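Local coordinates for protein TssK C (Escherichia coli, PDB 5M2Y) that forms part of the type VI secretion baseplate, where this C-terminal domain probably links the baseplate to the membrane complex, at residues G27-S37 / G118-R129; F47-D57 / A106-L117. All coordinates share one frame; numbering follows the deposited sequence.

Interaction 1: G27-S37 / G118-R129; sequences GADFWLSVRSS and GDVKLELFAVLR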
# COMPACT_ATOMS: atom_id res chain seq x y z
N GLY A 27 3.80 5.28 -15.48
CA GLY A 27 2.43 4.85 -15.33
C GLY A 27 2.33 3.52 -14.62
O GLY A 27 2.71 2.49 -15.18
N ALA A 28 1.94 3.58 -13.34
CA ALA A 28 1.72 2.42 -12.49
C ALA A 28 0.60 2.63 -11.51
O ALA A 28 0.38 3.75 -11.05
CB ALA A 28 2.98 2.03 -11.74
N ASP A 29 -0.11 1.54 -11.23
CA ASP A 29 -1.20 1.48 -10.25
C ASP A 29 -0.75 0.48 -9.20
O ASP A 29 -0.08 -0.50 -9.53
CB ASP A 29 -2.50 1.07 -10.90
CG ASP A 29 -2.97 2.07 -11.95
OD1 ASP A 29 -3.14 3.27 -11.59
OD2 ASP A 29 -3.21 1.65 -13.10
N PHE A 30 -1.08 0.76 -7.95
CA PHE A 30 -0.62 -0.02 -6.81
C PHE A 30 -1.70 -0.81 -6.10
O PHE A 30 -2.85 -0.38 -6.03
CB PHE A 30 0.08 0.91 -5.81
CG PHE A 30 1.29 1.63 -6.36
CD1 PHE A 30 1.15 2.82 -7.05
CD2 PHE A 30 2.56 1.13 -6.15
CE1 PHE A 30 2.26 3.48 -7.56
CE2 PHE A 30 3.68 1.80 -6.66
CZ PHE A 30 3.52 2.98 -7.35
N TRP A 31 -1.31 -1.97 -5.57
CA TRP A 31 -2.18 -2.85 -4.79
C TRP A 31 -1.46 -3.39 -3.58
O TRP A 31 -0.27 -3.69 -3.64
CB TRP A 31 -2.63 -4.08 -5.60
CG TRP A 31 -3.72 -3.81 -6.58
CD1 TRP A 31 -5.05 -4.04 -6.42
CD2 TRP A 31 -3.55 -3.31 -7.91
NE1 TRP A 31 -5.73 -3.69 -7.55
CE2 TRP A 31 -4.83 -3.22 -8.48
CE3 TRP A 31 -2.44 -2.91 -8.66
CZ2 TRP A 31 -5.03 -2.73 -9.77
CZ3 TRP A 31 -2.64 -2.43 -9.93
CH2 TRP A 31 -3.91 -2.37 -10.49
N LEU A 32 -2.22 -3.56 -2.51
CA LEU A 32 -1.74 -4.17 -1.29
C LEU A 32 -2.34 -5.57 -1.15
O LEU A 32 -3.52 -5.78 -1.43
CB LEU A 32 -2.14 -3.32 -0.07
CG LEU A 32 -1.37 -2.03 0.18
CD1 LEU A 32 -2.05 -1.20 1.26
CD2 LEU A 32 0.10 -2.32 0.54
N SER A 33 -1.50 -6.53 -0.75
CA SER A 33 -1.93 -7.90 -0.47
C SER A 33 -1.75 -8.04 1.04
O SER A 33 -0.68 -7.70 1.55
CB SER A 33 -1.08 -8.91 -1.23
OG SER A 33 -1.26 -10.23 -0.74
N VAL A 34 -2.82 -8.38 1.75
CA VAL A 34 -2.83 -8.40 3.22
C VAL A 34 -3.24 -9.74 3.81
O VAL A 34 -4.23 -10.32 3.39
CB VAL A 34 -3.77 -7.27 3.76
CG1 VAL A 34 -3.62 -7.09 5.27
CG2 VAL A 34 -3.56 -5.95 3.03
N ARG A 35 -2.47 -10.19 4.79
CA ARG A 35 -2.79 -11.38 5.56
C ARG A 35 -2.78 -10.95 7.00
O ARG A 35 -2.01 -10.08 7.40
CB ARG A 35 -1.86 -12.57 5.29
CG ARG A 35 -0.39 -12.30 5.45
CD ARG A 35 0.43 -13.43 4.86
NE ARG A 35 0.38 -13.45 3.40
CZ ARG A 35 1.25 -12.82 2.61
NH1 ARG A 35 2.23 -12.11 3.14
NH2 ARG A 35 1.13 -12.89 1.30
N SER A 36 -3.69 -11.52 7.75
CA SER A 36 -3.84 -11.17 9.14
C SER A 36 -4.48 -12.29 9.96
O SER A 36 -5.07 -13.19 9.39
CB SER A 36 -4.68 -9.91 9.26
OG SER A 36 -4.48 -9.40 10.55
N SER A 37 -4.35 -12.22 11.29
CA SER A 37 -4.98 -13.16 12.22
C SER A 37 -6.47 -12.78 12.36
O SER A 37 -7.27 -13.55 12.88
CB SER A 37 -4.27 -13.13 13.57
OG SER A 37 -4.17 -11.81 14.08
N GLY A 118 -4.05 -6.99 14.24
CA GLY A 118 -3.45 -8.24 14.65
C GLY A 118 -2.09 -8.46 14.04
O GLY A 118 -1.39 -7.50 13.71
N ASP A 119 -1.76 -9.74 13.82
CA ASP A 119 -0.50 -10.16 13.23
C ASP A 119 -0.57 -9.91 11.72
O ASP A 119 -0.62 -10.85 10.94
CB ASP A 119 -0.24 -11.64 13.55
CG ASP A 119 1.22 -12.03 13.52
OD1 ASP A 119 1.96 -11.51 12.66
OD2 ASP A 119 1.62 -12.89 14.33
N VAL A 120 -0.50 -8.63 11.30
CA VAL A 120 -0.64 -8.23 9.90
C VAL A 120 0.67 -8.34 9.09
O VAL A 120 1.77 -8.07 9.58
CB VAL A 120 -1.32 -6.84 9.79
CG1 VAL A 120 -0.38 -5.73 10.26
CG2 VAL A 120 -1.84 -6.56 8.37
N LYS A 121 0.53 -8.78 7.83
CA LYS A 121 1.62 -8.82 6.87
C LYS A 121 1.12 -8.22 5.56
O LYS A 121 0.05 -8.56 5.08
CB LYS A 121 2.25 -10.23 6.72
CG LYS A 121 3.30 -10.42 5.61
CD LYS A 121 4.46 -9.44 5.62
CE LYS A 121 5.20 -9.49 4.31
NZ LYS A 121 6.01 -8.28 4.04
N LEU A 122 1.90 -7.27 5.06
CA LEU A 122 1.62 -6.51 3.83
C LEU A 122 2.64 -6.79 2.74
O LEU A 122 3.83 -6.87 3.00
CB LEU A 122 1.71 -5.02 4.13
CG LEU A 122 0.52 -4.26 4.70
CD1 LEU A 122 -0.08 -4.87 5.93
CD2 LEU A 122 0.85 -2.77 4.81
N GLU A 123 2.16 -6.83 1.50
CA GLU A 123 3.00 -6.91 0.31
C GLU A 123 2.45 -5.87 -0.67
O GLU A 123 1.23 -5.73 -0.78
CB GLU A 123 3.04 -8.32 -0.27
CG GLU A 123 3.79 -9.30 0.62
CD GLU A 123 4.07 -10.67 0.01
OE1 GLU A 123 3.39 -11.05 -0.96
OE2 GLU A 123 4.98 -11.36 0.51
N LEU A 124 3.34 -5.10 -1.33
CA LEU A 124 2.93 -4.06 -2.27
C LEU A 124 3.40 -4.44 -3.66
O LEU A 124 4.54 -4.85 -3.83
CB LEU A 124 3.50 -2.69 -1.85
CG LEU A 124 3.21 -1.48 -2.74
CD1 LEU A 124 1.75 -1.08 -2.70
CD2 LEU A 124 4.07 -0.30 -2.33
N PHE A 125 2.45 -4.39 -4.61
CA PHE A 125 2.66 -4.68 -6.03
C PHE A 125 2.24 -3.45 -6.86
O PHE A 125 1.25 -2.79 -6.53
CB PHE A 125 1.77 -5.85 -6.49
CG PHE A 125 2.01 -7.18 -5.84
CD1 PHE A 125 1.35 -7.54 -4.67
CD2 PHE A 125 2.85 -8.11 -6.43
CE1 PHE A 125 1.58 -8.78 -4.08
CE2 PHE A 125 3.07 -9.36 -5.84
CZ PHE A 125 2.44 -9.69 -4.67
N ALA A 126 2.97 -3.18 -7.94
CA ALA A 126 2.63 -2.14 -8.90
C ALA A 126 2.46 -2.83 -10.24
O ALA A 126 3.26 -3.71 -10.60
CB ALA A 126 3.71 -1.07 -8.98
N VAL A 127 1.42 -2.46 -10.93
CA VAL A 127 1.16 -3.00 -12.24
C VAL A 127 1.48 -1.87 -13.19
O VAL A 127 0.94 -0.84 -13.10
CB VAL A 127 -0.27 -3.48 -12.40
CG1 VAL A 127 -0.56 -3.91 -13.81
CG2 VAL A 127 -0.51 -4.63 -11.46
N LEU A 128 2.44 -2.10 -14.07
CA LEU A 128 2.82 -1.07 -15.01
C LEU A 128 1.79 -0.87 -16.10
O LEU A 128 1.29 -1.80 -16.66
CB LEU A 128 4.20 -1.36 -15.60
CG LEU A 128 5.29 -1.58 -14.58
CD1 LEU A 128 6.63 -1.93 -15.16
CD2 LEU A 128 5.41 -0.41 -13.64
N ARG A 129 1.49 0.37 -16.40
CA ARG A 129 0.53 0.70 -17.43
C ARG A 129 1.18 0.68 -18.80
O ARG A 129 2.31 1.13 -18.95
CB ARG A 129 -0.11 2.08 -17.16
CG ARG A 129 -0.89 2.12 -15.88
CD ARG A 129 -1.66 3.37 -15.63
NE ARG A 129 -0.78 4.51 -15.47
CZ ARG A 129 -0.92 5.44 -14.54
NH1 ARG A 129 -1.88 5.38 -13.67
NH2 ARG A 129 -0.10 6.46 -14.52
O HOH W 1 4.44 1.81 -17.18
O HOH W 2 -1.67 -0.52 -13.90
O HOH W 3 0.74 -9.84 2.53

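Interaction 2: F47-D57 / A106-L117; sequences FPQLCKAGSPD and AGRCTFYTPASL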
# COMPACT_ATOMS: atom_id res chain seq x y z
N PHE A 47 -9.82 -2.92 7.13
CA PHE A 47 -8.51 -2.52 6.61
C PHE A 47 -8.53 -1.16 5.87
O PHE A 47 -7.66 -0.34 6.17
CB PHE A 47 -7.85 -3.61 5.75
CG PHE A 47 -6.43 -3.30 5.36
CD1 PHE A 47 -5.38 -3.56 6.24
CD2 PHE A 47 -6.13 -2.76 4.13
CE1 PHE A 47 -4.05 -3.27 5.87
CE2 PHE A 47 -4.81 -2.47 3.77
CZ PHE A 47 -3.78 -2.74 4.64
N PRO A 48 -9.51 -0.84 4.98
CA PRO A 48 -9.49 0.48 4.31
C PRO A 48 -9.59 1.69 5.25
O PRO A 48 -9.19 2.78 4.87
CB PRO A 48 -10.70 0.41 3.37
CG PRO A 48 -10.89 -1.06 3.12
CD PRO A 48 -10.60 -1.68 4.44
N GLN A 49 -10.13 1.49 6.46
CA GLN A 49 -10.26 2.54 7.47
C GLN A 49 -9.15 2.51 8.51
O GLN A 49 -8.85 3.54 9.09
CB GLN A 49 -11.63 2.49 8.14
CG GLN A 49 -12.72 2.95 7.19
CD GLN A 49 -14.03 3.19 7.86
OE1 GLN A 49 -14.70 2.26 8.28
NE2 GLN A 49 -14.44 4.45 7.94
N LEU A 50 -8.55 1.34 8.74
CA LEU A 50 -7.47 1.18 9.72
C LEU A 50 -6.10 1.51 9.15
O LEU A 50 -5.31 2.15 9.83
CB LEU A 50 -7.47 -0.22 10.33
CG LEU A 50 -8.64 -0.53 11.26
CD1 LEU A 50 -8.70 -1.99 11.58
CD2 LEU A 50 -8.54 0.27 12.55
N CYS A 51 -5.81 1.07 7.91
CA CYS A 51 -4.53 1.34 7.28
C CYS A 51 -4.50 2.76 6.77
O CYS A 51 -5.42 3.19 6.09
CB CYS A 51 -4.26 0.33 6.16
SG CYS A 51 -2.67 0.56 5.34
N LYS A 52 -3.42 3.48 7.10
CA LYS A 52 -3.26 4.86 6.69
C LYS A 52 -1.93 5.06 5.98
O LYS A 52 -0.90 4.62 6.48
CB LYS A 52 -3.35 5.80 7.90
CG LYS A 52 -4.64 5.70 8.68
CD LYS A 52 -5.72 6.66 8.15
CE LYS A 52 -6.88 6.44 9.10
NZ LYS A 52 -8.20 6.32 8.49
N ALA A 53 -1.96 5.73 4.83
CA ALA A 53 -0.74 6.06 4.12
C ALA A 53 -0.07 7.24 4.83
O ALA A 53 -0.75 8.20 5.23
CB ALA A 53 -1.07 6.44 2.69
N GLY A 54 1.22 7.12 5.04
CA GLY A 54 2.01 8.16 5.69
C GLY A 54 2.59 9.12 4.68
O GLY A 54 2.69 8.81 3.49
N SER A 55 2.94 10.29 5.14
CA SER A 55 3.49 11.28 4.27
C SER A 55 4.89 10.86 3.87
O SER A 55 5.67 10.58 4.71
CB SER A 55 3.60 12.61 4.98
OG SER A 55 4.14 13.58 4.15
N PRO A 56 5.15 10.82 2.57
CA PRO A 56 6.46 10.43 2.09
C PRO A 56 7.43 11.63 2.07
O PRO A 56 8.60 11.41 1.90
CB PRO A 56 6.20 10.02 0.65
CG PRO A 56 5.01 10.74 0.25
CD PRO A 56 4.21 11.03 1.47
N ASP A 57 6.93 12.83 2.27
CA ASP A 57 7.76 14.01 2.18
C ASP A 57 7.58 15.11 3.20
O ASP A 57 8.02 16.20 2.97
CB ASP A 57 7.56 14.63 0.80
CG ASP A 57 6.10 15.02 0.52
OD1 ASP A 57 5.30 14.89 1.41
OD2 ASP A 57 5.80 15.47 -0.59
N ALA A 106 9.25 11.57 -3.85
CA ALA A 106 10.00 11.27 -2.64
C ALA A 106 10.77 9.96 -2.77
O ALA A 106 11.74 9.73 -2.05
CB ALA A 106 9.06 11.20 -1.45
N GLY A 107 10.34 9.13 -3.72
CA GLY A 107 10.91 7.82 -3.97
C GLY A 107 10.62 6.82 -2.86
O GLY A 107 11.39 5.89 -2.64
N ARG A 108 9.47 7.03 -2.18
CA ARG A 108 9.08 6.27 -1.01
C ARG A 108 7.59 6.27 -0.71
O ARG A 108 6.88 7.21 -1.05
CB ARG A 108 9.79 6.92 0.18
CG ARG A 108 9.83 6.15 1.47
CD ARG A 108 10.74 6.89 2.42
NE ARG A 108 10.20 8.16 2.86
CZ ARG A 108 9.79 8.41 4.10
NH1 ARG A 108 9.86 7.47 5.04
NH2 ARG A 108 9.32 9.60 4.41
N CYS A 109 7.15 5.21 -0.03
CA CYS A 109 5.78 5.15 0.46
C CYS A 109 5.79 4.49 1.83
O CYS A 109 6.66 3.67 2.12
CB CYS A 109 4.86 4.43 -0.52
SG CYS A 109 5.27 2.69 -0.78
N THR A 110 4.85 4.88 2.69
CA THR A 110 4.75 4.33 4.04
C THR A 110 3.30 4.02 4.36
O THR A 110 2.41 4.71 3.89
CB THR A 110 5.33 5.26 5.11
OG1 THR A 110 4.52 6.41 5.23
CG2 THR A 110 6.77 5.66 4.86
N PHE A 111 3.08 2.97 5.16
CA PHE A 111 1.75 2.57 5.59
C PHE A 111 1.75 2.27 7.06
O PHE A 111 2.65 1.60 7.56
CB PHE A 111 1.23 1.35 4.81
CG PHE A 111 1.27 1.52 3.32
CD1 PHE A 111 0.20 2.09 2.64
CD2 PHE A 111 2.38 1.12 2.59
CE1 PHE A 111 0.25 2.27 1.26
CE2 PHE A 111 2.43 1.28 1.21
CZ PHE A 111 1.37 1.85 0.55
N TYR A 112 0.74 2.76 7.73
CA TYR A 112 0.53 2.53 9.14
C TYR A 112 -0.51 1.44 9.26
O TYR A 112 -1.58 1.54 8.65
CB TYR A 112 0.05 3.81 9.84
CG TYR A 112 -0.56 3.58 11.20
CD1 TYR A 112 0.22 3.12 12.26
CD2 TYR A 112 -1.89 3.85 11.44
CE1 TYR A 112 -0.33 2.91 13.52
CE2 TYR A 112 -2.46 3.65 12.69
CZ TYR A 112 -1.67 3.18 13.73
OH TYR A 112 -2.18 3.01 14.99
N THR A 113 -0.20 0.42 10.05
CA THR A 113 -1.14 -0.65 10.34
C THR A 113 -1.25 -0.72 11.86
O THR A 113 -0.27 -1.08 12.50
CB THR A 113 -0.71 -1.98 9.71
OG1 THR A 113 0.59 -2.33 10.17
CG2 THR A 113 -0.74 -1.96 8.18
N PRO A 114 -2.41 -0.35 12.45
CA PRO A 114 -2.53 -0.40 13.92
C PRO A 114 -2.49 -1.82 14.44
O PRO A 114 -2.79 -2.75 13.70
CB PRO A 114 -3.90 0.25 14.18
CG PRO A 114 -4.66 0.05 12.93
CD PRO A 114 -3.66 0.13 11.83
N ALA A 115 -2.14 -1.98 15.73
CA ALA A 115 -2.06 -3.27 16.41
C ALA A 115 -3.39 -4.03 16.44
O ALA A 115 -3.39 -5.25 16.55
CB ALA A 115 -1.52 -3.10 17.80
N SER A 116 -4.52 -3.31 16.29
CA SER A 116 -5.87 -3.89 16.25
C SER A 116 -6.05 -4.83 15.06
O SER A 116 -6.87 -5.74 15.12
CB SER A 116 -6.92 -2.79 16.19
OG SER A 116 -6.86 -2.08 14.97
N LEU A 117 -5.27 -4.62 13.98
CA LEU A 117 -5.29 -5.47 12.80
C LEU A 117 -4.70 -6.82 13.10
O LEU A 117 -4.90 -7.72 12.31
CB LEU A 117 -4.56 -4.83 11.60
CG LEU A 117 -5.34 -3.77 10.81
CD1 LEU A 117 -4.45 -3.02 9.86
CD2 LEU A 117 -6.48 -4.38 10.04
O HOH W 4 3.13 7.06 1.40
O HOH W 5 5.51 8.45 6.68
O HOH W 6 7.98 11.75 5.72

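Interaction 1: G27-S37 / G118-R129
Trp31 and Phe125 face each other as an antiparallel hydrogen-bonded pair, with Trp31 N to Phe125 O at 2.9 Å and Phe125 N to Trp31 O at 3.0 Å. The same two-way bonding recurs at Asp29–Val127, Ser33–Glu123 and Arg35–Lys121, which fixes the register of strands 28-35 and 121-128. Arg35 can be followed outward. Its CB leaves on the face shared with Trp31 and Phe125, and a chi1 of 54° tucks CG over the main chain, flanked by N on one side and C on the other. CG then lies 3.6 Å from Lys121 CB, and CD passes alongside the same carbon. NE turns to OD1 of Asn88, whose ND2 also bonds Ser33 OG. Beyond CZ, NH1 packs on Lys121 CG at 3.2 Å, while NH2 makes a long salt bridge of 3.7 Å to Glu123 OE1; the guanidinium and carboxylate planes stand 87° apart, so the two groups do not pair flat. Further along this face, Trp31 CZ3 meets Val127 CG2 at 3.4 Å. On the other face Ala126 CB lies 3.7 Å from Phe30 CE2. From just past the ladder's end, Arg129 folds back: NH1 forms a salt bridge with Asp29 OD1 (3.2 Å), the hydrogen bond within it weak, bent to 121°. Flanked by strands 3-11 and 89-95, the pair lies inside an antiparallel beta-sheet, with Leu32 and Val34 facing helix 40-50.

Interaction 2: F47-D57 / A106-L117
A short antiparallel ladder joins strand 52-54, the end strand of the sheet, entered directly from helix 40-50, to strand 108-112; the far side of 52-54 bonds through Ala53 to Leu67. Its evidence is the reciprocal pair Lys52 N to Tyr112 O (3.1 Å) and Tyr112 N to Lys52 O (2.8 Å). Gly54 N to Thr110 O (2.9 Å) continues it more loosely, the donor above the carbonyl plane. Where the helix ends, Leu50 packs on Pro114 and on the 3-10 turn 115-117 that follows: the side chains of Leu50 and Leu117 pass in opposite directions, Leu50 CD1 3.6 Å from Leu117 CD2. Leu117 CD1 meets Phe47 CD1 as the two side chains cross at about a right angle. With chi1 at -179°, Cys51 SG swings away from the backbone N and comes near Phe111 CB, an oblique sulfur-aromatic contact 65° off the ring normal. At the loose pair one water joins Gly54 O to Thr110 N; beyond it another joins Ser55 O to Thr110 OG1. Pro56 CB packs on Ala106 CB, just before the Schellman turn at Gly107 that closes helix 97-106. Arg108, whose NH1 is salt-bridged to Glu16, sends NH2 to Pro56 O at 3.2 Å; the acceptor sits at the guanidinium edge, yet the nitrogen stands 59° out of the carbonyl plane.

How the interactions relate
Interaction 2 is nested in sequence within the loop that interaction 1 closes: strand 28-35 is followed, after a short loop, by helix 40-50, and strand 108-112 by strand 121-128. Both belong to one eight-stranded antiparallel sheet, interaction 1 in its interior and interaction 2 at an outer end. Their centres are nevertheless only 12 Å apart. Side chains close the gap, Val34 CG2 lying 3.6 Å from Phe47 CZ and Leu124 CD2 3.6 Å from Cys109 SG. Strands 14-18 and 3-11 separate 108-112 from 121-128 in the sheet, yet Cys109 touches Leu124; this is consistent with a sheet curling round a shared apolar core, making this C-terminal piece of TssK one compact domain.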